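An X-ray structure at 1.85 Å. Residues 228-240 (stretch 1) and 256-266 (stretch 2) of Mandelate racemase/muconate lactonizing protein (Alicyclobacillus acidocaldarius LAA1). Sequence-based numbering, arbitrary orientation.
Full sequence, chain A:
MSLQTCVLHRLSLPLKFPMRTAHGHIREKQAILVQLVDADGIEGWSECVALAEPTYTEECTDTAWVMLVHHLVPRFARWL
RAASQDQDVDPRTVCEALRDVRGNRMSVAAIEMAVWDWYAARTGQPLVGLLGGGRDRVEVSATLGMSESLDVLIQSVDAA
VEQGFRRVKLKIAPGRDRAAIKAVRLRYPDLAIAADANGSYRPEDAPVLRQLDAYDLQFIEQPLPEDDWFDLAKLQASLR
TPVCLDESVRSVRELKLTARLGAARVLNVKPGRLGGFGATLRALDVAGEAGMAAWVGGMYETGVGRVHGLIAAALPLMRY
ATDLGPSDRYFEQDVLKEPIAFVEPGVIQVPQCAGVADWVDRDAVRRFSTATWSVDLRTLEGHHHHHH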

# COMPACT_ATOMS: atom_id res chain seq x y z
N ASP A 228 -2.96 14.83 -4.29
CA ASP A 228 -3.91 15.58 -3.48
C ASP A 228 -5.35 15.53 -4.04
O ASP A 228 -5.66 15.74 -5.22
CB ASP A 228 -3.24 16.93 -3.02
CG ASP A 228 -4.17 18.14 -2.84
OD1 ASP A 228 -3.60 19.17 -2.38
OD2 ASP A 228 -5.39 18.10 -3.11
N TRP A 229 -6.18 15.05 -3.14
CA TRP A 229 -7.55 14.75 -3.40
C TRP A 229 -8.32 16.03 -3.72
O TRP A 229 -9.24 16.02 -4.54
CB TRP A 229 -8.13 14.10 -2.16
CG TRP A 229 -7.84 12.64 -2.03
CD1 TRP A 229 -7.04 12.03 -1.08
CD2 TRP A 229 -8.32 11.59 -2.88
NE1 TRP A 229 -7.03 10.66 -1.29
CE2 TRP A 229 -7.80 10.37 -2.38
CE3 TRP A 229 -9.15 11.57 -4.02
CZ2 TRP A 229 -8.09 9.13 -2.98
CZ3 TRP A 229 -9.47 10.33 -4.60
CH2 TRP A 229 -8.93 9.13 -4.09
N PHE A 230 -7.93 17.14 -3.08
CA PHE A 230 -8.64 18.37 -3.33
C PHE A 230 -8.32 19.00 -4.65
O PHE A 230 -9.20 19.60 -5.24
CB PHE A 230 -8.55 19.35 -2.16
CG PHE A 230 -9.68 19.17 -1.22
CD1 PHE A 230 -9.51 18.48 -0.03
CD2 PHE A 230 -10.98 19.55 -1.60
CE1 PHE A 230 -10.60 18.26 0.81
CE2 PHE A 230 -12.07 19.35 -0.79
CZ PHE A 230 -11.88 18.70 0.43
N ASP A 231 -7.08 18.81 -5.13
CA ASP A 231 -6.70 19.25 -6.49
C ASP A 231 -7.55 18.50 -7.50
O ASP A 231 -8.00 19.07 -8.49
CB ASP A 231 -5.18 18.99 -6.79
CG ASP A 231 -4.22 20.00 -5.99
OD1 ASP A 231 -4.71 20.97 -5.41
OD2 ASP A 231 -3.00 19.83 -6.03
N LEU A 232 -7.72 17.21 -7.26
CA LEU A 232 -8.55 16.40 -8.14
C LEU A 232 -10.05 16.86 -8.15
O LEU A 232 -10.74 16.94 -9.20
CB LEU A 232 -8.40 14.95 -7.80
CG LEU A 232 -9.00 14.05 -8.89
CD1 LEU A 232 -8.24 14.26 -10.27
CD2 LEU A 232 -8.86 12.63 -8.44
N ALA A 233 -10.58 17.08 -6.95
CA ALA A 233 -11.96 17.52 -6.80
C ALA A 233 -12.17 18.82 -7.53
O ALA A 233 -13.20 19.00 -8.23
CB ALA A 233 -12.30 17.69 -5.29
N LYS A 234 -11.24 19.76 -7.35
CA LYS A 234 -11.34 21.03 -8.07
C LYS A 234 -11.20 20.87 -9.56
O LYS A 234 -11.86 21.56 -10.31
CB LYS A 234 -10.22 21.92 -7.58
CG LYS A 234 -10.23 23.32 -8.07
CD LYS A 234 -8.99 24.07 -7.53
CE LYS A 234 -9.30 24.70 -6.17
NZ LYS A 234 -9.55 23.71 -5.10
N LEU A 235 -10.33 19.97 -10.02
CA LEU A 235 -10.22 19.80 -11.46
C LEU A 235 -11.51 19.20 -12.02
O LEU A 235 -12.01 19.66 -13.03
CB LEU A 235 -8.98 18.94 -11.80
CG LEU A 235 -8.87 18.58 -13.29
CD1 LEU A 235 -8.47 19.83 -14.11
CD2 LEU A 235 -7.77 17.48 -13.44
N GLN A 236 -12.03 18.15 -11.41
CA GLN A 236 -13.27 17.51 -11.95
C GLN A 236 -14.43 18.48 -11.96
O GLN A 236 -15.20 18.55 -12.96
CB GLN A 236 -13.65 16.25 -11.18
CG GLN A 236 -14.95 15.58 -11.64
CD GLN A 236 -14.92 15.05 -13.11
OE1 GLN A 236 -14.90 13.84 -13.28
NE2 GLN A 236 -14.92 15.94 -14.14
N ALA A 237 -14.50 19.34 -10.92
CA ALA A 237 -15.60 20.39 -10.83
C ALA A 237 -15.53 21.36 -12.00
O ALA A 237 -16.58 21.86 -12.46
CB ALA A 237 -15.55 21.17 -9.48
N SER A 238 -14.31 21.56 -12.54
CA SER A 238 -14.06 22.51 -13.65
C SER A 238 -14.20 21.92 -15.07
O SER A 238 -14.23 22.66 -16.08
CB SER A 238 -12.70 23.16 -13.53
OG SER A 238 -11.61 22.22 -13.82
N LEU A 239 -14.30 20.60 -15.13
CA LEU A 239 -14.34 19.84 -16.39
C LEU A 239 -15.71 19.26 -16.65
O LEU A 239 -16.36 18.60 -15.79
CB LEU A 239 -13.32 18.66 -16.36
CG LEU A 239 -11.82 19.01 -16.41
CD1 LEU A 239 -11.04 17.70 -16.29
CD2 LEU A 239 -11.44 19.71 -17.70
N ARG A 240 -16.19 19.49 -17.86
CA ARG A 240 -17.42 18.83 -18.31
C ARG A 240 -17.18 17.34 -18.62
O ARG A 240 -18.08 16.48 -18.42
CB ARG A 240 -18.05 19.54 -19.53
CG ARG A 240 -18.27 21.06 -19.33
CD ARG A 240 -19.25 21.41 -18.15
NE ARG A 240 -18.73 21.35 -16.77
CZ ARG A 240 -18.07 22.32 -16.13
NH1 ARG A 240 -17.81 23.50 -16.73
NH2 ARG A 240 -17.63 22.11 -14.89
N LYS A 256 -15.61 5.48 -2.06
CA LYS A 256 -16.52 6.36 -1.26
C LYS A 256 -16.05 7.81 -1.14
O LYS A 256 -16.85 8.76 -1.30
CB LYS A 256 -16.86 5.76 0.15
CG LYS A 256 -17.84 4.62 0.04
CD LYS A 256 -18.13 3.94 1.44
CE LYS A 256 -19.09 2.76 1.23
NZ LYS A 256 -19.62 2.14 2.50
N LEU A 257 -14.75 7.97 -0.89
CA LEU A 257 -14.16 9.29 -0.74
C LEU A 257 -14.19 10.01 -2.12
O LEU A 257 -14.52 11.21 -2.21
CB LEU A 257 -12.71 9.17 -0.22
CG LEU A 257 -11.93 10.50 -0.25
CD1 LEU A 257 -12.56 11.59 0.71
CD2 LEU A 257 -10.45 10.32 0.03
N THR A 258 -13.80 9.29 -3.18
CA THR A 258 -13.89 9.85 -4.56
C THR A 258 -15.24 10.45 -4.87
O THR A 258 -15.33 11.61 -5.31
CB THR A 258 -13.56 8.77 -5.61
OG1 THR A 258 -12.21 8.39 -5.41
CG2 THR A 258 -13.68 9.32 -7.02
N ALA A 259 -16.26 9.65 -4.59
CA ALA A 259 -17.65 10.02 -4.83
C ALA A 259 -18.05 11.20 -3.94
O ALA A 259 -18.75 12.10 -4.39
CB ALA A 259 -18.54 8.82 -4.60
N ARG A 260 -17.58 11.22 -2.69
CA ARG A 260 -17.93 12.27 -1.75
C ARG A 260 -17.32 13.61 -2.19
O ARG A 260 -17.96 14.68 -2.08
CB ARG A 260 -17.51 11.88 -0.32
CG ARG A 260 -17.90 12.89 0.76
CD ARG A 260 -19.39 12.87 1.08
NE ARG A 260 -19.68 13.87 2.10
CZ ARG A 260 -19.94 13.59 3.40
NH1 ARG A 260 -19.98 12.33 3.83
NH2 ARG A 260 -20.20 14.58 4.26
N LEU A 261 -16.10 13.54 -2.77
CA LEU A 261 -15.36 14.71 -3.19
C LEU A 261 -15.81 15.21 -4.56
O LEU A 261 -15.52 16.34 -4.89
CB LEU A 261 -13.86 14.41 -3.25
CG LEU A 261 -13.13 14.37 -1.92
CD1 LEU A 261 -11.74 13.86 -2.23
CD2 LEU A 261 -13.11 15.72 -1.16
N GLY A 262 -16.52 14.36 -5.32
CA GLY A 262 -16.87 14.67 -6.72
C GLY A 262 -15.55 14.68 -7.51
O GLY A 262 -15.35 15.53 -8.37
N ALA A 263 -14.63 13.79 -7.15
CA ALA A 263 -13.28 13.87 -7.70
C ALA A 263 -13.21 13.14 -9.05
O ALA A 263 -12.20 13.28 -9.80
CB ALA A 263 -12.27 13.23 -6.77
N ALA A 264 -14.19 12.26 -9.28
CA ALA A 264 -14.24 11.55 -10.58
C ALA A 264 -15.63 11.02 -10.85
O ALA A 264 -16.46 10.86 -9.93
CB ALA A 264 -13.21 10.39 -10.66
N ARG A 265 -15.85 10.67 -12.10
CA ARG A 265 -17.16 10.18 -12.52
C ARG A 265 -17.14 8.80 -13.18
O ARG A 265 -18.22 8.28 -13.47
CB ARG A 265 -17.89 11.21 -13.43
CG ARG A 265 -18.15 12.50 -12.72
CD ARG A 265 -19.22 13.33 -13.41
NE ARG A 265 -18.77 14.08 -14.58
CZ ARG A 265 -18.34 15.34 -14.49
NH1 ARG A 265 -17.95 16.01 -15.58
NH2 ARG A 265 -18.30 15.92 -13.29
N VAL A 266 -15.95 8.25 -13.46
CA VAL A 266 -15.81 6.94 -14.09
C VAL A 266 -14.74 6.12 -13.37
O VAL A 266 -13.71 6.69 -12.99
CB VAL A 266 -15.41 7.12 -15.58
CG1 VAL A 266 -15.08 5.77 -16.27
CG2 VAL A 266 -16.57 7.76 -16.34
O HOH W 1 -18.03 19.25 -13.67

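Helix 229-238 packs against the end of helix 256-261 and the chain that follows it; the two axes cross at -49° and come no nearer than 10.2 Å. Asp228 caps the first helix: its OD2 accepts from Asp231 N at 2.7 Å and, weakly, from Phe230 N at 2.7 Å. The backbones come closest where both sides are small, with Ala233 CA 4.0 Å from Ala263 CA; Trp229 CA, by contrast, is 7.8 Å from Leu261 CA. Near the close point the second helix has ended, and Gly262, with positive phi, turns the chain; Ala263 N still reaches back to Thr258 O at 2.9 Å.

At the wide end, Trp229 is the main bump. Its indole fits a hollow lined by Leu257, Thr258, Leu261 and Ala263. Leu257 CD2 sits over one face, 3.6 Å from the centroid of the five-membered ring of Trp229 and almost on its normal, a CH-pi contact. The methyl of Ala263 lies at the ring edge, its CB 4.5 Å from Trp229 CE3, while Thr258 OG1 approaches Trp229 CZ3 obliquely at 3.5 Å. Leu261 is the answering bump from the second helix. Leu261 CD1 meets Trp229 CB at 3.6 Å, and Leu261 CD2 lies over a face of the Phe230 ring, 3.6 Å from Phe230 CZ. Although the CA-to-CB bond of Phe230 points away, its ring end swings back to make this contact.

Ala233 offers only a methyl, which nestles against the backbone of Leu261, with Ala233 CB 3.5 Å from Leu261 O. Leu232 closes in on Ala263, its CD2 3.8 Å from Ala263 CB. Leu232 CG also lies 3.4 Å from Ala263 O, a carbonyl that the contact buries without a hydrogen-bonding partner.

One turn on, Gln236 lays its aliphatic part along the turn: Gln236 CG is 3.3 Å from Gly262 O, and Gln236 CB is 3.6 Å from Ala263 O. Its amide end continues to Arg265, where Gln236 NE2 stands over one face of the guanidinium, 3.4 Å from Arg265 NH1; both are donors, so this is packing without a hydrogen bond.

Arg265 instead uses its edge to hold the carbonyls beyond the first helix. Arg265 NH1 donates to Leu239 O at 3.0 Å with good geometry and to Arg240 O at 2.9 Å in a weak, more bent bond. Water 1 adds a bridge, its O 2.8 Å from Leu239 O and placed to donate to it, and accepting weakly from Arg265 NH2 at 3.4 Å.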